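Local coordinates for beta-fructofuranosidase (Arthrobacter, PDB 3WPU), which belongs to the levansucrase/invertase family of the beta-fructosidase clan, enzymes built round a five-bladed beta-propeller, at residues 45-49 against 411-415; 54-59 against 391-396; 60-64 against 435-439; 402-406 against 416-420; 453-457 against 468-473. All blocks are in the same frame, centred on the assembly; numbering follows the deposited sequence.

Contact 1 of 5, residues 45-49 against 411-415; sequences PSREN and FNQHP
A type II beta turn from P45 to E48, closed by E48 N to P45 O, presents S46 and R47 to the loop 411-415 at the surface of the enzyme. R47 does most of the joining. Its side chain runs out extended from CG to NE and meets the F411 carbonyl side-on: NE gives a hydrogen bond of 2.7 Å to F411 O and NH2 a second of 2.8 Å to F411 O. Both lie close to the guanidinium plane, but only the NH2 bond lies in the carbonyl plane, on a lone pair; NE is tilted from it. One oxygen takes both donors, which probably restrains rotation of the guanidinium, and NH2 is held over the centre of one face of the F411 ring. This is a cation-pi contact, R47 CZ standing 4.9 Å from the F411 ring centroid and almost on its normal. The backbone adds R47 N to N412 O at 2.8 Å. Beyond R47 the H414 ring turns its edge to the N49 backbone, CD2 lying 3.5 Å from N49 N, while H414 ND1 pairs with G416 N. F411 also meets the ring of H441. One residue before R47, a chi1 of -176° swings S46 OG toward N412, where it receives a nearly straight bond of 2.6 Å from N412 ND2, in the plane of the N412 amide.

Contact 2 of 5, residues 54-59 against 391-396; sequences SVTMPT and LALGNP
A single beta bridge joins T56 to G394 at the point where strand 391-394 runs out into loop. Backbone hydrogen bonds come first: G394 N to V55 O at 2.8 Å, essentially straight at 179°, and M57 N to G394 O at 2.8 Å, so G394 uses both its N-H and its C=O on the loop 54-59. A CA-H...O contact, T56 CA to G394 O at 3.3 Å, supports them. Two waters extend the polar link, one donating to S54 O and A392 O, the other to T56 OG1 and N395 O; T56 OG1 is also bonded to P52 O. Apolar contacts fill in around the bridge. V55 CG2 meets L391 CD2 at 3.8 Å, L393 CD1 lies 3.7 Å from M57 CA, and T56 CG2 rests 3.7 Å from P396 CA. M57 then runs extended beside N395, pointing the same way. A392 and L393 form a classic beta bulge opposite V370 of strand 369-375. Strand 391-394 packs through L393 on V454 and V469 of the hairpin of strands 454-458 and 467-469, and the loop 54-59 touches both, P58 resting on the same two valines.

Contact 3 of 5, residues 60-64 against 435-439; sequences VPQDF and IDTIG
I438, on the short strand 437-438, meets four residues of the loop 60-64, and I435 and Q62 come next in buried surface. The two branches of I438 divide the work. CG1 stands anti to the carbonyl carbon (chi1 -62°) and carries CD1 onto V60 and P61: I438 CD1 lies 3.5 Å from V60 CG1 and 3.6 Å from P61 O. The same methyl approaches the F64 ring obliquely, 4.0 Å from F64 CD2. CG2, the other branch, meets Q62, whose aliphatic part slides past it antiparallel with Q62 CB 3.7 Å from I438 CG2.

I435 supplies a single methyl. Its CD1 sits over one face of F64, 3.9 Å from the F64 ring centroid and offset toward the rim, a CH-pi contact 20° off the ring normal. It also brushes V60, so that V60, F64 and the two isoleucine methyls form one apolar cluster. F64 CG lies between its own N and carbonyl carbon (chi1 47°), which folds the ring back over the isoleucines; W481 and V445 also touch F64.

Q62 extends past I438 to the glycine beyond it, bringing OE1 3.3 Å from G439 CA, while Q62 NE2 bonds to D443 O. No hydrogen bond joins the two segments: the loop is held here by the fit of methyl groups and one aromatic face, and the amide of Q62 finds its hydrogen bond in another part of the chain.

Contact 4 of 5, residues 402-406 against 416-420; sequences LGGQP and GHFQA
F418 is sandwiched between H417 and P406, and this is the close-packed part of the contact between the loop 402-406 and the type I beta turn 416-419. P406 lies across one face, crossing the ring at about a right angle. Its CD is 3.8 Å from the F418 ring centroid and 13° off the normal, a CH-pi contact, while P406 N stands over the same face nearer the rim. The opposite face carries H417 ND1. The far end of the ring pushes into the backbone: F418 CE2 lies 3.3 Å from Q405 C and F418 CZ 3.5 Å from G404 O, the latter at the ring edge. With CG anti to the carbonyl carbon (chi1 -57°), the F418 ring is directed at the backbone of G403 to P406.

H417 meets the loop at G403, whose O lies over one face of the imidazole, 3.5 Å from H417 CE1; H417 NE2 is bonded to R357 NH1. The looser side is that of Q405, an exposed residue whose CB points away from the turn and whose backbone alone touches F418. P406 also lies close to a bound glycerol, probably from the crystallisation liquor.

P406 O to T437 OG1 and the F418 backbone to that of T437 fasten both pieces to strand 437-438. Between the pieces themselves, F418 offers a face to the C-H groups of proline and its edge to a carbonyl oxygen, which suits the charge distribution of an aromatic ring.

Contact 5 of 5, residues 453-457 against 468-473; sequences TVKMD and AVDYSY
Y473 lays one face of its ring against K455: CB of the lysine is 3.9 Å from the Y473 ring centroid, 22° off the normal and offset toward the rim, a CH-pi contact. The lysine crosses the ring at about a right angle, its CD also close, 3.6 Å from Y473 CD1. At the ring edge, in plane, lies the T453 carbonyl, with T453 O 3.5 Å from Y473 CE2. The other ring, that of Y471, takes V469 CG1 on one face, and Y471 OH is bonded to A53 O.

The antiparallel hairpin of strands 454-458 and 467-469 carries the contact. D457 and A468 form a hydrogen-bonded pair, D457 N to A468 O at 2.8 Å and A468 N to D457 O at 3.0 Å, and M456 and V469 the adjacent non-hydrogen-bonded pair. Beyond it D470 N bonds to K455 O at 2.9 Å.

A chi1 of -178° sends the K455 chain across Y473, and a bend at its end sets NZ between two carboxylates. It makes salt bridges to D457 OD1, on the syn lone pair, and to D470 OD2, 3.0 Å from K455 NZ, on the anti side and somewhat out of the carboxylate plane. D470 OD1 also accepts from S472 N, an Asx turn that fixes the carboxylate at the start of the type I turn 470-473.

The two aspartates carry like charges close together, and the lysine between them probably offsets their repulsion, so the salt-bridge network adds a charged tie to the backbone ladder.

From the N terminus, the long loop between helix 30-38 and strand 72-81 supplies the first halves of contacts 1, 2 and 3 in turn, and each closes over more than 300 residues. Contact 2 is nested inside contact 1, while contact 3 crosses both, since 60-64 lies inside both loops and 435-439 beyond their closing ends. Contact 4 closes a short loop between strands 391-394 and 423-425; it crosses contact 1 and nests inside contact 3. Contact 5, a hairpin, follows all the others in series. Q419 links contacts 2, 3 and 4 through P58 and V60, P415 with G439 joins contacts 1 and 3, and S54 with V469 brings contact 2 to the hairpin.

Contact 1 of 5, residues 45-49 against 411-415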
# COMPACT_ATOMS: atom_id res chain seq x y z
N PRO A 45 21.75 21.45 -6.61
CA PRO A 45 21.46 22.72 -5.94
C PRO A 45 20.04 22.83 -5.36
O PRO A 45 19.19 21.94 -5.57
CB PRO A 45 21.66 23.75 -7.05
CG PRO A 45 21.53 23.04 -8.33
CD PRO A 45 21.76 21.56 -8.08
N SER A 46 19.81 23.92 -4.63
CA SER A 46 18.53 24.24 -4.02
C SER A 46 17.33 23.85 -4.89
O SER A 46 17.26 24.21 -6.07
CB SER A 46 18.46 25.76 -3.74
OG SER A 46 17.26 26.07 -3.05
N ARG A 47 16.42 23.09 -4.29
CA ARG A 47 15.15 22.66 -4.90
C ARG A 47 15.22 21.67 -6.07
O ARG A 47 14.19 21.34 -6.65
CB ARG A 47 14.31 23.87 -5.31
CG ARG A 47 14.10 24.85 -4.18
CD ARG A 47 13.04 25.88 -4.50
NE ARG A 47 12.79 26.70 -3.33
CZ ARG A 47 12.23 27.90 -3.37
NH1 ARG A 47 11.84 28.43 -4.52
NH2 ARG A 47 12.06 28.58 -2.24
N GLU A 48 16.42 21.19 -6.43
CA GLU A 48 16.56 20.19 -7.47
C GLU A 48 16.67 18.82 -6.83
O GLU A 48 17.09 18.72 -5.69
CB GLU A 48 17.78 20.48 -8.32
CG GLU A 48 17.67 21.85 -8.99
CD GLU A 48 18.64 22.07 -10.12
OE1 GLU A 48 18.71 23.24 -10.60
OE2 GLU A 48 19.35 21.12 -10.53
N ASN A 49 16.23 17.80 -7.55
CA ASN A 49 16.37 16.41 -7.11
C ASN A 49 17.84 15.99 -7.04
O ASN A 49 18.61 16.27 -7.96
CB ASN A 49 15.64 15.54 -8.13
CG ASN A 49 15.59 14.09 -7.74
OD1 ASN A 49 15.61 13.73 -6.56
ND2 ASN A 49 15.50 13.24 -8.74
N PHE A 411 12.34 25.80 2.59
CA PHE A 411 12.76 26.76 1.59
C PHE A 411 13.63 26.22 0.43
O PHE A 411 13.49 26.66 -0.71
CB PHE A 411 13.54 27.89 2.30
CG PHE A 411 13.88 29.03 1.41
CD1 PHE A 411 15.09 29.06 0.71
CD2 PHE A 411 12.99 30.08 1.25
CE1 PHE A 411 15.40 30.13 -0.12
CE2 PHE A 411 13.29 31.15 0.43
CZ PHE A 411 14.50 31.17 -0.26
N ASN A 412 14.51 25.25 0.70
CA ASN A 412 15.46 24.76 -0.30
C ASN A 412 15.13 23.36 -0.86
O ASN A 412 15.94 22.76 -1.56
CB ASN A 412 16.86 24.71 0.31
CG ASN A 412 17.45 26.10 0.52
OD1 ASN A 412 17.73 26.49 1.65
ND2 ASN A 412 17.63 26.82 -0.56
N GLN A 413 13.94 22.87 -0.54
CA GLN A 413 13.60 21.48 -0.87
C GLN A 413 12.87 21.40 -2.21
O GLN A 413 12.26 22.39 -2.67
CB GLN A 413 12.79 20.88 0.28
CG GLN A 413 12.65 19.36 0.21
CD GLN A 413 13.95 18.69 -0.14
OE1 GLN A 413 14.14 18.24 -1.28
NE2 GLN A 413 14.88 18.66 0.80
N HIS A 414 12.92 20.24 -2.87
CA HIS A 414 12.22 20.04 -4.14
C HIS A 414 10.72 20.14 -3.87
O HIS A 414 10.23 19.57 -2.89
CB HIS A 414 12.58 18.66 -4.75
CG HIS A 414 12.11 18.50 -6.17
ND1 HIS A 414 10.78 18.42 -6.51
CD2 HIS A 414 12.79 18.44 -7.33
CE1 HIS A 414 10.66 18.30 -7.82
NE2 HIS A 414 11.87 18.30 -8.34
N PRO A 415 9.97 20.88 -4.71
CA PRO A 415 8.52 21.06 -4.44
C PRO A 415 7.63 19.82 -4.63
O PRO A 415 6.45 19.85 -4.32
CB PRO A 415 8.11 22.18 -5.40
CG PRO A 415 9.15 22.18 -6.46
CD PRO A 415 10.44 21.76 -5.80

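Contact 2 of 5, residues 54-59 against 391-396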
# COMPACT_ATOMS: atom_id res chain seq x y z
N SER A 54 16.31 7.13 -12.19
CA SER A 54 15.73 5.79 -12.36
C SER A 54 14.96 5.28 -11.14
O SER A 54 14.20 4.32 -11.25
CB SER A 54 16.80 4.77 -12.75
OG SER A 54 17.75 4.62 -11.71
N VAL A 55 15.18 5.88 -9.97
CA VAL A 55 14.46 5.49 -8.78
C VAL A 55 13.69 6.67 -8.17
O VAL A 55 13.32 6.65 -6.98
CB VAL A 55 15.42 4.85 -7.73
CG1 VAL A 55 15.96 3.53 -8.25
CG2 VAL A 55 16.52 5.80 -7.29
N THR A 56 13.46 7.68 -9.00
CA THR A 56 12.65 8.84 -8.63
C THR A 56 11.35 8.89 -9.43
O THR A 56 11.34 8.78 -10.67
CB THR A 56 13.44 10.14 -8.85
OG1 THR A 56 14.61 10.15 -8.02
CG2 THR A 56 12.60 11.36 -8.53
N MET A 57 10.23 9.07 -8.73
CA MET A 57 8.93 9.23 -9.38
C MET A 57 8.91 10.47 -10.27
O MET A 57 9.38 11.50 -9.84
CB MET A 57 7.84 9.39 -8.32
CG MET A 57 6.42 9.31 -8.85
SD MET A 57 5.22 9.47 -7.51
CE MET A 57 3.70 9.64 -8.47
N PRO A 58 8.35 10.36 -11.49
CA PRO A 58 8.12 11.55 -12.31
C PRO A 58 7.42 12.63 -11.55
O PRO A 58 6.55 12.36 -10.72
CB PRO A 58 7.27 11.02 -13.47
CG PRO A 58 7.62 9.56 -13.57
CD PRO A 58 7.99 9.11 -12.18
N THR A 59 7.81 13.88 -11.83
CA THR A 59 7.30 15.02 -11.10
C THR A 59 5.84 15.29 -11.45
O THR A 59 5.47 15.38 -12.63
CB THR A 59 8.19 16.24 -11.41
OG1 THR A 59 9.52 16.01 -10.91
CG2 THR A 59 7.65 17.51 -10.76
N LEU A 391 15.63 1.54 -2.03
CA LEU A 391 14.78 2.50 -2.71
C LEU A 391 14.35 2.00 -4.09
O LEU A 391 15.20 1.67 -4.90
CB LEU A 391 15.50 3.82 -2.89
CG LEU A 391 14.73 4.98 -3.53
CD1 LEU A 391 13.47 5.28 -2.74
CD2 LEU A 391 15.66 6.17 -3.61
N ALA A 392 13.04 2.02 -4.33
CA ALA A 392 12.46 1.72 -5.64
C ALA A 392 11.83 2.97 -6.29
O ALA A 392 12.00 3.19 -7.49
CB ALA A 392 11.45 0.62 -5.53
N LEU A 393 11.09 3.76 -5.53
CA LEU A 393 10.40 4.90 -6.14
C LEU A 393 10.25 6.04 -5.14
O LEU A 393 9.27 6.11 -4.40
CB LEU A 393 9.03 4.48 -6.69
CG LEU A 393 8.30 5.49 -7.58
CD1 LEU A 393 8.96 5.53 -8.93
CD2 LEU A 393 6.83 5.14 -7.74
N GLY A 394 11.23 6.94 -5.14
CA GLY A 394 11.27 8.07 -4.24
C GLY A 394 10.68 9.33 -4.85
O GLY A 394 10.79 9.58 -6.06
N ASN A 395 10.01 10.11 -4.02
CA ASN A 395 9.62 11.43 -4.49
C ASN A 395 10.89 12.21 -4.83
O ASN A 395 11.97 11.96 -4.28
CB ASN A 395 8.81 12.14 -3.45
CG ASN A 395 7.43 11.53 -3.27
OD1 ASN A 395 6.93 10.77 -4.11
ND2 ASN A 395 6.79 11.86 -2.16
N PRO A 396 10.76 13.21 -5.75
CA PRO A 396 11.94 14.00 -6.04
C PRO A 396 12.33 14.72 -4.75
O PRO A 396 11.47 15.30 -4.09
CB PRO A 396 11.47 14.99 -7.11
CG PRO A 396 10.03 14.76 -7.32
CD PRO A 396 9.63 13.49 -6.65
O HOH W 1 12.63 2.28 -10.00
O HOH W 2 13.94 9.96 -5.00

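Contact 3 of 5, residues 60-64 against 435-439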
# COMPACT_ATOMS: atom_id res chain seq x y z
N VAL A 60 5.00 15.37 -10.41
CA VAL A 60 3.57 15.58 -10.57
C VAL A 60 3.29 17.07 -10.73
O VAL A 60 3.78 17.85 -9.93
CB VAL A 60 2.80 15.04 -9.36
CG1 VAL A 60 1.32 15.29 -9.48
CG2 VAL A 60 3.03 13.53 -9.29
N PRO A 61 2.47 17.45 -11.72
CA PRO A 61 2.21 18.90 -11.80
C PRO A 61 1.36 19.40 -10.65
O PRO A 61 0.51 18.67 -10.12
CB PRO A 61 1.46 19.07 -13.11
CG PRO A 61 0.86 17.76 -13.37
CD PRO A 61 1.86 16.73 -12.85
N GLN A 62 1.57 20.67 -10.29
CA GLN A 62 0.90 21.31 -9.17
C GLN A 62 -0.56 21.60 -9.47
O GLN A 62 -1.36 21.73 -8.54
CB GLN A 62 1.63 22.59 -8.75
CG GLN A 62 1.18 23.10 -7.39
CD GLN A 62 2.13 24.10 -6.76
OE1 GLN A 62 3.34 24.00 -6.89
NE2 GLN A 62 1.57 25.06 -6.03
N ASP A 63 -0.88 21.73 -10.75
CA ASP A 63 -2.27 21.87 -11.20
C ASP A 63 -2.79 20.49 -11.52
O ASP A 63 -2.57 19.95 -12.62
CB ASP A 63 -2.35 22.78 -12.41
CG ASP A 63 -1.81 24.15 -12.12
OD1 ASP A 63 -2.52 24.93 -11.46
OD2 ASP A 63 -0.66 24.43 -12.54
N PHE A 64 -3.44 19.88 -10.54
CA PHE A 64 -3.96 18.54 -10.71
C PHE A 64 -5.48 18.60 -10.61
O PHE A 64 -6.02 19.45 -9.90
CB PHE A 64 -3.35 17.59 -9.68
CG PHE A 64 -3.35 18.13 -8.26
CD1 PHE A 64 -4.49 18.02 -7.47
CD2 PHE A 64 -2.22 18.75 -7.73
CE1 PHE A 64 -4.48 18.48 -6.17
CE2 PHE A 64 -2.22 19.22 -6.43
CZ PHE A 64 -3.36 19.11 -5.65
N ILE A 435 -1.78 12.27 -3.66
CA ILE A 435 -1.01 13.50 -3.50
C ILE A 435 -1.17 14.10 -2.10
O ILE A 435 -2.30 14.29 -1.61
CB ILE A 435 -1.51 14.55 -4.51
CG1 ILE A 435 -1.29 14.07 -5.94
CG2 ILE A 435 -0.80 15.88 -4.28
CD1 ILE A 435 -1.91 14.95 -7.01
N ASP A 436 -0.05 14.39 -1.45
CA ASP A 436 -0.12 14.95 -0.12
C ASP A 436 0.08 16.45 -0.28
O ASP A 436 -0.88 17.21 -0.08
CB ASP A 436 0.90 14.33 0.83
CG ASP A 436 0.69 14.76 2.28
OD1 ASP A 436 -0.09 15.70 2.54
OD2 ASP A 436 1.33 14.17 3.15
N THR A 437 1.28 16.86 -0.67
CA THR A 437 1.55 18.29 -0.93
C THR A 437 2.37 18.48 -2.20
O THR A 437 3.26 17.69 -2.46
CB THR A 437 2.34 18.90 0.23
OG1 THR A 437 1.57 18.78 1.41
CG2 THR A 437 2.69 20.42 -0.01
N ILE A 438 2.10 19.54 -2.96
CA ILE A 438 2.97 19.94 -4.06
C ILE A 438 3.16 21.44 -3.93
O ILE A 438 2.18 22.15 -3.78
CB ILE A 438 2.40 19.61 -5.45
CG1 ILE A 438 2.22 18.09 -5.59
CG2 ILE A 438 3.33 20.12 -6.54
CD1 ILE A 438 1.53 17.66 -6.87
N GLY A 439 4.41 21.87 -3.95
CA GLY A 439 4.70 23.31 -3.94
C GLY A 439 5.83 23.70 -3.03
O GLY A 439 6.41 22.89 -2.32

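Contact 4 of 5, residues 402-406 against 416-420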
# COMPACT_ATOMS: atom_id res chain seq x y z
N LEU A 402 17.12 20.07 4.26
CA LEU A 402 16.13 19.56 5.19
C LEU A 402 14.84 19.20 4.43
O LEU A 402 14.49 19.81 3.42
CB LEU A 402 15.83 20.59 6.29
CG LEU A 402 17.02 21.00 7.19
CD1 LEU A 402 16.56 22.05 8.19
CD2 LEU A 402 17.58 19.79 7.92
N GLY A 403 14.15 18.18 4.92
CA GLY A 403 12.96 17.68 4.25
C GLY A 403 11.72 18.56 4.43
O GLY A 403 10.80 18.51 3.62
N GLY A 404 11.66 19.33 5.51
CA GLY A 404 10.44 20.05 5.85
C GLY A 404 9.28 19.13 6.19
O GLY A 404 9.48 17.95 6.53
N GLN A 405 8.07 19.65 6.05
CA GLN A 405 6.84 18.88 6.30
C GLN A 405 5.79 19.20 5.25
O GLN A 405 5.82 20.26 4.63
CB GLN A 405 6.24 19.20 7.67
CG GLN A 405 7.09 18.84 8.85
CD GLN A 405 7.33 17.35 8.96
OE1 GLN A 405 6.48 16.54 8.57
NE2 GLN A 405 8.48 16.98 9.50
N PRO A 406 4.82 18.29 5.05
CA PRO A 406 3.79 18.53 4.05
C PRO A 406 2.95 19.79 4.31
O PRO A 406 2.32 20.28 3.39
CB PRO A 406 2.90 17.29 4.12
CG PRO A 406 3.62 16.31 4.94
CD PRO A 406 4.79 16.91 5.60
N GLY A 416 8.24 18.74 -5.08
CA GLY A 416 7.58 17.42 -5.19
C GLY A 416 7.96 16.46 -4.09
O GLY A 416 7.61 15.27 -4.16
N HIS A 417 8.66 16.92 -3.06
CA HIS A 417 9.14 16.08 -1.95
C HIS A 417 8.01 15.28 -1.31
O HIS A 417 8.24 14.15 -0.87
CB HIS A 417 9.78 16.97 -0.90
CG HIS A 417 10.61 16.27 0.12
ND1 HIS A 417 10.10 15.85 1.33
CD2 HIS A 417 11.94 16.05 0.18
CE1 HIS A 417 11.08 15.35 2.07
NE2 HIS A 417 12.21 15.46 1.39
N PHE A 418 6.81 15.83 -1.27
CA PHE A 418 5.64 15.17 -0.69
C PHE A 418 4.53 14.93 -1.71
O PHE A 418 3.35 14.82 -1.35
CB PHE A 418 5.10 15.99 0.48
CG PHE A 418 6.11 16.26 1.57
CD1 PHE A 418 6.57 15.21 2.37
CD2 PHE A 418 6.58 17.54 1.81
CE1 PHE A 418 7.47 15.44 3.40
CE2 PHE A 418 7.49 17.77 2.84
CZ PHE A 418 7.95 16.72 3.62
N GLN A 419 4.88 14.83 -2.99
CA GLN A 419 3.89 14.79 -4.06
C GLN A 419 3.05 13.54 -4.05
O GLN A 419 1.98 13.52 -4.66
CB GLN A 419 4.53 14.94 -5.45
CG GLN A 419 5.38 13.74 -5.85
CD GLN A 419 5.98 13.88 -7.23
OE1 GLN A 419 6.15 14.99 -7.76
NE2 GLN A 419 6.28 12.76 -7.85
N ALA A 420 3.57 12.49 -3.43
CA ALA A 420 2.95 11.17 -3.49
C ALA A 420 3.20 10.41 -2.19
O ALA A 420 4.28 10.50 -1.59
CB ALA A 420 3.53 10.40 -4.67

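Contact 5 of 5, residues 453-457 against 468-473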
# COMPACT_ATOMS: atom_id res chain seq x y z
N THR A 453 -0.86 7.75 -12.41
CA THR A 453 -0.26 6.45 -12.25
C THR A 453 1.04 6.43 -13.05
O THR A 453 1.10 6.99 -14.16
CB THR A 453 -1.25 5.44 -12.74
OG1 THR A 453 -2.37 5.47 -11.84
CG2 THR A 453 -0.66 4.01 -12.79
N VAL A 454 2.06 5.79 -12.50
CA VAL A 454 3.37 5.76 -13.13
C VAL A 454 3.75 4.32 -13.33
O VAL A 454 3.01 3.45 -12.95
CB VAL A 454 4.44 6.55 -12.34
CG1 VAL A 454 4.08 8.03 -12.28
CG2 VAL A 454 4.66 5.99 -10.94
N LYS A 455 4.88 4.10 -14.00
CA LYS A 455 5.27 2.74 -14.36
C LYS A 455 6.71 2.48 -13.92
O LYS A 455 7.65 3.16 -14.34
CB LYS A 455 5.12 2.53 -15.88
CG LYS A 455 5.46 1.12 -16.35
CD LYS A 455 5.05 0.93 -17.80
CE LYS A 455 5.50 -0.42 -18.34
NZ LYS A 455 6.94 -0.42 -18.76
N MET A 456 6.89 1.42 -13.13
CA MET A 456 8.17 1.05 -12.61
C MET A 456 8.49 -0.32 -13.18
O MET A 456 7.74 -1.27 -12.95
CB MET A 456 8.11 1.01 -11.08
CG MET A 456 9.41 0.62 -10.41
SD MET A 456 9.27 0.60 -8.62
CE MET A 456 7.99 -0.64 -8.37
N ASP A 457 9.59 -0.41 -13.92
CA ASP A 457 10.03 -1.71 -14.46
C ASP A 457 10.82 -2.46 -13.40
O ASP A 457 11.79 -1.95 -12.84
CB ASP A 457 10.82 -1.50 -15.73
CG ASP A 457 9.95 -0.94 -16.85
OD1 ASP A 457 8.71 -1.16 -16.81
OD2 ASP A 457 10.49 -0.31 -17.76
N ALA A 468 13.65 0.36 -12.48
CA ALA A 468 13.84 1.62 -13.19
C ALA A 468 12.51 2.20 -13.58
O ALA A 468 11.66 1.52 -14.18
CB ALA A 468 14.69 1.43 -14.44
N VAL A 469 12.35 3.49 -13.35
CA VAL A 469 11.17 4.18 -13.79
C VAL A 469 11.12 4.23 -15.31
O VAL A 469 12.15 4.47 -15.96
CB VAL A 469 11.18 5.60 -13.23
CG1 VAL A 469 10.12 6.48 -13.89
CG2 VAL A 469 10.93 5.54 -11.71
N ASP A 470 9.94 3.99 -15.86
CA ASP A 470 9.73 4.06 -17.31
C ASP A 470 9.26 5.47 -17.67
O ASP A 470 8.08 5.78 -17.57
CB ASP A 470 8.74 3.01 -17.78
CG ASP A 470 8.54 3.04 -19.29
OD1 ASP A 470 9.23 3.85 -19.96
OD2 ASP A 470 7.70 2.26 -19.79
N TYR A 471 10.20 6.30 -18.10
CA TYR A 471 9.89 7.68 -18.50
C TYR A 471 9.24 7.78 -19.90
O TYR A 471 8.86 8.88 -20.33
CB TYR A 471 11.14 8.55 -18.40
CG TYR A 471 11.51 8.92 -16.98
CD1 TYR A 471 10.92 10.00 -16.35
CD2 TYR A 471 12.46 8.18 -16.27
CE1 TYR A 471 11.26 10.35 -15.04
CE2 TYR A 471 12.81 8.52 -14.98
CZ TYR A 471 12.22 9.61 -14.37
OH TYR A 471 12.59 9.95 -13.09
N SER A 472 9.07 6.65 -20.59
CA SER A 472 8.39 6.64 -21.89
C SER A 472 6.89 6.42 -21.71
O SER A 472 6.12 6.55 -22.66
CB SER A 472 8.95 5.56 -22.80
OG SER A 472 8.63 4.27 -22.33
N TYR A 473 6.48 6.07 -20.49
CA TYR A 473 5.08 5.82 -20.17
C TYR A 473 4.34 7.13 -20.09
O TYR A 473 4.76 8.05 -19.39
CB TYR A 473 4.99 5.06 -18.85
CG TYR A 473 3.59 4.66 -18.39
CD1 TYR A 473 2.90 3.62 -19.00
CD2 TYR A 473 3.02 5.26 -17.28
CE1 TYR A 473 1.63 3.24 -18.55
CE2 TYR A 473 1.78 4.87 -16.82
CZ TYR A 473 1.08 3.87 -17.47
OH TYR A 473 -0.15 3.49 -17.01
O HOH W 3 6.48 6.21 -15.11
O HOH W 4 12.30 1.41 -17.17